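Local coordinates for chitin oligosaccahride binding protein NagB1 (Paenibacillus sp. FPU-7, PDB 7EHP) that binds short chitin oligosaccharides such as N,N'-diacetylchitobiose, probably as the solute-binding component of a bacterial sugar uptake system, at residues A[121-126]-A[244-249]; A[237-242]-A[263-268]. All coordinates share one frame; numbering follows the deposited sequence.

Contact 1 of 2, residues A[121-126]-A[244-249]; sequences GVFYNK and SWASAA. With NAG (2-acetamido-2-deoxy-beta-D-glucopyranose), chain C; NAG (2-acetamido-2-deoxy-beta-D-glucopyranose), chain B.
Phe123 near the end of a long strand and Ala246 on a short 3-10 turn meet through a single ring corner: Phe123 CZ lies 4.3 Å from Ala246 CB, approached obliquely, while the CA of Ser244 sits at the ring's edge, close to its plane. No hydrogen bond passes between 121-126 and 244-249, and this strand-facing side is the loose one. The ring is nonetheless buried, because Phe264, Phe232, Leu250 and Met341 press on it from other parts of the chain. The tightly packed side is the sugar face. There Trp245 points away from the strand, the indole lying flat against NAG of chain C, whose C4 stands 3.8 Å above the ring plane, over its centre. Trp245 CD1 approaches O5 of that sugar at 3.6 Å, and the six-membered ring runs on to NAG of chain B, with Trp245 CH2 3.7 Å from its C5. A chi1 of 61° wedges CG between the backbone N and the carbonyl carbon, carrying the indole to the sugar side. Its NE1 is hydrogen-bonded to Tyr225, a tie that would restrict rotation of the ring. The bond-free, apolar touch at Phe123 thus gives little directional constraint, whereas the indole face is suited to CH-pi contact with two linked sugars, a common device of carbohydrate-binding proteins.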
loop_
_atom_site.group_PDB
_atom_site.type_symbol
_atom_site.label_atom_id
_atom_site.label_comp_id
_atom_site.label_asym_id
_atom_site.label_seq_id
_atom_site.Cartn_x
_atom_site.Cartn_y
_atom_site.Cartn_z
ATOM N N GLY A 121 3.295 8.077 -3.525
ATOM C CA GLY A 121 3.764 9.150 -4.379
ATOM C C GLY A 121 5.266 9.065 -4.489
ATOM O O GLY A 121 5.837 7.986 -4.314
ATOM N N VAL A 122 5.915 10.195 -4.734
ATOM C CA VAL A 122 7.327 10.225 -5.076
ATOM C C VAL A 122 8.094 10.743 -3.873
ATOM O O VAL A 122 7.941 11.907 -3.483
ATOM C CB VAL A 122 7.583 11.088 -6.316
ATOM C CG1 VAL A 122 9.044 11.005 -6.733
ATOM C CG2 VAL A 122 6.648 10.655 -7.448
ATOM N N PHE A 123 8.905 9.869 -3.276
ATOM C CA PHE A 123 9.959 10.314 -2.383
ATOM C C PHE A 123 11.083 10.935 -3.200
ATOM O O PHE A 123 11.406 10.464 -4.297
ATOM C CB PHE A 123 10.496 9.141 -1.559
ATOM C CG PHE A 123 9.505 8.600 -0.540
ATOM C CD1 PHE A 123 8.477 7.758 -0.939
ATOM C CD2 PHE A 123 9.613 8.924 0.805
ATOM C CE1 PHE A 123 7.564 7.258 -0.035
ATOM C CE2 PHE A 123 8.699 8.417 1.729
ATOM C CZ PHE A 123 7.682 7.576 1.293
ATOM N N TYR A 124 11.713 11.982 -2.672
ATOM C CA TYR A 124 12.833 12.532 -3.423
ATOM C C TYR A 124 13.925 13.019 -2.482
ATOM O O TYR A 124 13.708 13.235 -1.286
ATOM C CB TYR A 124 12.371 13.647 -4.378
ATOM C CG TYR A 124 12.045 14.971 -3.718
ATOM C CD1 TYR A 124 10.899 15.121 -2.910
ATOM C CD2 TYR A 124 12.861 16.082 -3.929
ATOM C CE1 TYR A 124 10.605 16.336 -2.319
ATOM C CE2 TYR A 124 12.573 17.301 -3.347
ATOM C CZ TYR A 124 11.452 17.424 -2.548
ATOM O OH TYR A 124 11.184 18.648 -1.988
ATOM N N ASN A 125 15.120 13.161 -3.043
ATOM C CA ASN A 125 16.288 13.607 -2.300
ATOM C C ASN A 125 16.485 15.098 -2.580
ATOM O O ASN A 125 16.872 15.487 -3.688
ATOM C CB ASN A 125 17.509 12.777 -2.693
ATOM C CG ASN A 125 18.756 13.164 -1.926
ATOM O OD1 ASN A 125 18.924 14.320 -1.547
ATOM N ND2 ASN A 125 19.641 12.186 -1.687
ATOM N N LYS A 126 16.231 15.923 -1.559
ATOM C CA LYS A 126 16.345 17.374 -1.698
ATOM C C LYS A 126 17.765 17.801 -2.045
ATOM O O LYS A 126 17.959 18.814 -2.731
ATOM C CB LYS A 126 15.898 18.054 -0.399
ATOM C CG LYS A 126 14.387 18.066 -0.125
ATOM C CD LYS A 126 14.135 18.319 1.369
ATOM C CE LYS A 126 12.851 19.076 1.623
ATOM N NZ LYS A 126 11.711 18.490 0.894
ATOM N N SER A 244 3.575 5.565 1.778
ATOM C CA SER A 244 4.001 6.241 3.002
ATOM C C SER A 244 4.574 5.270 4.040
ATOM O O SER A 244 5.414 5.667 4.861
ATOM C CB SER A 244 2.822 7.007 3.607
ATOM O OG SER A 244 1.715 6.143 3.716
ATOM N N TRP A 245 4.142 4.003 4.016
ATOM C CA TRP A 245 4.664 3.013 4.961
ATOM C C TRP A 245 6.167 2.803 4.797
ATOM O O TRP A 245 6.805 2.241 5.695
ATOM C CB TRP A 245 3.943 1.667 4.784
ATOM C CG TRP A 245 4.156 1.107 3.407
ATOM C CD1 TRP A 245 5.265 0.437 2.941
ATOM C CD2 TRP A 245 3.261 1.221 2.296
ATOM N NE1 TRP A 245 5.098 0.124 1.605
ATOM C CE2 TRP A 245 3.875 0.592 1.190
ATOM C CE3 TRP A 245 2.003 1.806 2.125
ATOM C CZ2 TRP A 245 3.262 0.520 -0.058
ATOM C CZ3 TRP A 245 1.397 1.734 0.887
ATOM C CH2 TRP A 245 2.024 1.094 -0.191
ATOM N N ALA A 246 6.743 3.258 3.681
ATOM C CA ALA A 246 8.153 3.034 3.382
ATOM C C ALA A 246 9.069 3.842 4.274
ATOM O O ALA A 246 10.241 3.486 4.422
ATOM C CB ALA A 246 8.453 3.383 1.916
ATOM N N SER A 247 8.576 4.938 4.842
ATOM C CA SER A 247 9.400 5.718 5.750
ATOM C C SER A 247 9.842 4.903 6.965
ATOM O O SER A 247 10.849 5.247 7.589
ATOM C CB SER A 247 8.640 6.968 6.184
ATOM O OG SER A 247 7.561 6.599 7.025
ATOM N N ALA A 248 9.129 3.818 7.302
ATOM C CA ALA A 248 9.582 2.931 8.365
ATOM C C ALA A 248 10.953 2.337 8.075
ATOM O O ALA A 248 11.586 1.793 8.998
ATOM C CB ALA A 248 8.560 1.812 8.592
ATOM N N ALA A 249 11.432 2.447 6.827
ATOM C CA ALA A 249 12.705 1.880 6.401
ATOM C C ALA A 249 13.659 2.919 5.820
ATOM O O ALA A 249 14.645 2.544 5.174
ATOM C CB ALA A 249 12.466 0.766 5.379
HETATM C C1 NAG C . 2.510 -2.502 5.043
HETATM C C2 NAG C . 1.321 -1.612 4.690
HETATM C C3 NAG C . 0.667 -2.097 3.396
HETATM C C4 NAG C . 1.700 -2.348 2.292
HETATM C C5 NAG C . 2.919 -3.106 2.836
HETATM C C6 NAG C . 4.058 -3.286 1.855
HETATM C C7 NAG C . 0.418 -0.739 6.810
HETATM C C8 NAG C . -0.709 -0.824 7.798
HETATM N N2 NAG C . 0.342 -1.573 5.767
HETATM O O1 NAG C . 3.071 -2.083 6.239
HETATM O O3 NAG C . -0.314 -1.145 2.992
HETATM O O4 NAG C . 1.101 -3.229 1.349
HETATM O O5 NAG C . 3.455 -2.456 3.996
HETATM O O6 NAG C . 4.981 -4.255 2.347
HETATM O O7 NAG C . 1.357 0.042 6.959
HETATM C C1 NAG B . 0.642 -2.604 0.154
HETATM C C2 NAG B . 0.118 -3.721 -0.743
HETATM C C3 NAG B . -0.421 -3.141 -2.042
HETATM C C4 NAG B . -1.476 -2.089 -1.739
HETATM C C5 NAG B . -0.910 -1.028 -0.798
HETATM C C6 NAG B . -1.932 0.002 -0.372
HETATM C C7 NAG B . 0.946 -6.035 -0.710
HETATM C C8 NAG B . 2.072 -6.943 -1.053
HETATM N N2 NAG B . 1.128 -4.738 -1.000
HETATM O O3 NAG B . -0.991 -4.184 -2.817
HETATM O O4 NAG B . -1.904 -1.453 -2.936
HETATM O O5 NAG B . -0.405 -1.640 0.396
HETATM O O6 NAG B . -3.103 -0.597 0.168
HETATM O O7 NAG B . -0.099 -6.453 -0.199
#

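Contact 2 of 2, residues A[237-242]-A[263-268]; sequences AAMMFD and GFFSFP
Met239 SD and the Phe265 ring form a Met-aromatic contact of the edge kind. The sulfur of Met239 stands 5.4 Å from the centroid of the Phe265 ring and 81° off its normal, close to the ring plane. The nearest corner is Phe265 CZ, 4.0 Å from Met239 SD. A bend at chi3 (-82°) turns the terminal methyl of Met239 aside. Ring-to-ring packing makes the second group. Phe241 CD2 lies 4.0 Å from Phe267 CD1; the atom from Phe267 arrives at the edge of the Phe241 ring, and the two side chains cross at about a right angle. Phe241 reaches this position with CG anti to its own backbone N, chi1 -169°. One face of the Phe267 ring is covered by CD of Pro268, the next residue. No hydrogen bond joins 237-242 to 263-268, which fits the topology: strands 237-243 and 262-265 both pair antiparallel with strand 109-125 in the mixed sheet of this periplasmic-binding-protein fold, so they are neighbours of that strand and meet here through side chains. A loose van der Waals approach brings the backbone O of Asp242 to the edge of the Phe264 ring, 4.4 Å from Phe264 CE2. Polar bonding is left to the buried Asp242 carboxylate, which is turned from 263-268 and used by Tyr225 (at OD1) and Gln229 (at OD2).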
loop_
_atom_site.group_PDB
_atom_site.type_symbol
_atom_site.label_atom_id
_atom_site.label_comp_id
_atom_site.label_asym_id
_atom_site.label_seq_id
_atom_site.Cartn_x
_atom_site.Cartn_y
_atom_site.Cartn_z
ATOM N N ALA A 237 19.637 7.180 -5.982
ATOM C CA ALA A 237 18.510 7.522 -6.833
ATOM C C ALA A 237 17.939 8.854 -6.394
ATOM O O ALA A 237 17.864 9.135 -5.192
ATOM C CB ALA A 237 17.425 6.447 -6.780
ATOM N N ALA A 238 17.519 9.663 -7.372
ATOM C CA ALA A 238 16.941 10.968 -7.061
ATOM C C ALA A 238 15.529 10.846 -6.502
ATOM O O ALA A 238 15.093 11.697 -5.714
ATOM C CB ALA A 238 16.946 11.849 -8.317
ATOM N N MET A 239 14.792 9.821 -6.916
ATOM C CA MET A 239 13.385 9.681 -6.575
ATOM C C MET A 239 13.085 8.204 -6.374
ATOM O O MET A 239 13.861 7.322 -6.769
ATOM C CB MET A 239 12.467 10.253 -7.674
ATOM C CG MET A 239 12.726 11.712 -8.041
ATOM S SD MET A 239 11.663 12.245 -9.410
ATOM C CE MET A 239 12.652 11.589 -10.762
ATOM N N MET A 240 11.930 7.947 -5.768
ATOM C CA MET A 240 11.404 6.599 -5.572
ATOM C C MET A 240 9.904 6.719 -5.392
ATOM O O MET A 240 9.463 7.370 -4.440
ATOM C CB MET A 240 12.012 5.947 -4.333
ATOM C CG MET A 240 11.385 4.606 -3.987
ATOM S SD MET A 240 12.235 3.848 -2.599
ATOM C CE MET A 240 11.475 4.728 -1.221
ATOM N N PHE A 241 9.124 6.078 -6.264
ATOM C CA PHE A 241 7.682 6.011 -6.055
ATOM C C PHE A 241 7.387 4.886 -5.065
ATOM O O PHE A 241 7.791 3.738 -5.282
ATOM C CB PHE A 241 6.945 5.779 -7.382
ATOM C CG PHE A 241 5.452 5.953 -7.298
ATOM C CD1 PHE A 241 4.658 4.976 -6.732
ATOM C CD2 PHE A 241 4.838 7.098 -7.800
ATOM C CE1 PHE A 241 3.274 5.140 -6.644
ATOM C CE2 PHE A 241 3.437 7.266 -7.718
ATOM C CZ PHE A 241 2.664 6.285 -7.134
ATOM N N ASP A 242 6.669 5.203 -3.992
ATOM C CA ASP A 242 6.442 4.232 -2.924
ATOM C C ASP A 242 5.283 4.704 -2.053
ATOM O O ASP A 242 4.770 5.818 -2.202
ATOM C CB ASP A 242 7.717 4.035 -2.083
ATOM C CG ASP A 242 7.840 2.631 -1.525
ATOM O OD1 ASP A 242 6.800 1.940 -1.433
ATOM O OD2 ASP A 242 8.979 2.215 -1.189
ATOM N N GLY A 263 12.371 14.182 0.924
ATOM C CA GLY A 263 11.058 14.787 0.790
ATOM C C GLY A 263 10.057 13.921 0.044
ATOM O O GLY A 263 10.327 12.758 -0.260
ATOM N N PHE A 264 8.905 14.486 -0.287
ATOM C CA PHE A 264 7.823 13.712 -0.883
ATOM C C PHE A 264 6.943 14.676 -1.659
ATOM O O PHE A 264 6.622 15.753 -1.149
ATOM C CB PHE A 264 7.013 12.987 0.204
ATOM C CG PHE A 264 5.831 12.199 -0.310
ATOM C CD1 PHE A 264 4.617 12.815 -0.568
ATOM C CD2 PHE A 264 5.928 10.827 -0.494
ATOM C CE1 PHE A 264 3.536 12.085 -1.037
ATOM C CE2 PHE A 264 4.863 10.092 -0.972
ATOM C CZ PHE A 264 3.655 10.714 -1.233
ATOM N N PHE A 265 6.549 14.302 -2.878
ATOM C CA PHE A 265 5.556 15.084 -3.604
ATOM C C PHE A 265 4.605 14.164 -4.359
ATOM O O PHE A 265 4.950 13.037 -4.718
ATOM C CB PHE A 265 6.207 16.107 -4.562
ATOM C CG PHE A 265 7.171 15.510 -5.556
ATOM C CD1 PHE A 265 6.722 14.987 -6.755
ATOM C CD2 PHE A 265 8.529 15.501 -5.299
ATOM C CE1 PHE A 265 7.613 14.438 -7.675
ATOM C CE2 PHE A 265 9.424 14.957 -6.209
ATOM C CZ PHE A 265 8.963 14.428 -7.400
ATOM N N SER A 266 3.394 14.662 -4.593
ATOM C CA SER A 266 2.443 13.945 -5.431
ATOM C C SER A 266 2.974 13.850 -6.859
ATOM O O SER A 266 3.711 14.722 -7.333
ATOM C CB SER A 266 1.088 14.648 -5.405
ATOM O OG SER A 266 0.171 14.019 -6.280
ATOM N N PHE A 267 2.616 12.763 -7.539
ATOM C CA PHE A 267 3.137 12.505 -8.876
ATOM C C PHE A 267 2.744 13.636 -9.820
ATOM O O PHE A 267 1.608 14.109 -9.771
ATOM C CB PHE A 267 2.599 11.177 -9.413
ATOM C CG PHE A 267 3.297 10.708 -10.633
ATOM C CD1 PHE A 267 4.498 10.020 -10.540
ATOM C CD2 PHE A 267 2.780 11.003 -11.893
ATOM C CE1 PHE A 267 5.163 9.597 -11.693
ATOM C CE2 PHE A 267 3.428 10.599 -13.045
ATOM C CZ PHE A 267 4.628 9.902 -12.954
ATOM N N PRO A 268 3.648 14.079 -10.701
ATOM C CA PRO A 268 3.310 15.165 -11.630
ATOM C C PRO A 268 2.006 14.939 -12.391
ATOM O O PRO A 268 1.609 13.805 -12.681
ATOM C CB PRO A 268 4.512 15.192 -12.582
ATOM C CG PRO A 268 5.645 14.718 -11.733
ATOM C CD PRO A 268 5.050 13.645 -10.859
#

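How the contacts relate
Both contacts are buried and draw on one sheet, their centres about 7 Å apart, but only contact 1 holds a residue of the glycan pocket. The 121-126 strand of contact 1 bonds through its backbone to both segments of contact 2: Phe123 N lies 2.8 Å from Met240 O, and Tyr124 O lies 2.8 Å from Gly263 N, each a probable hydrogen bond. Contact 2 is thus the sulfur-and-phenyl packing of one strand against another strand and the loop that follows it. Contact 1 instead leads from that same sheet out to the glycan, exchanging phenyl packing for an indole stacked on sugar. The Tyr225 hydroxyl takes the indole N-H of Trp245 and is also hydrogen-bonded to Asp242 OD1.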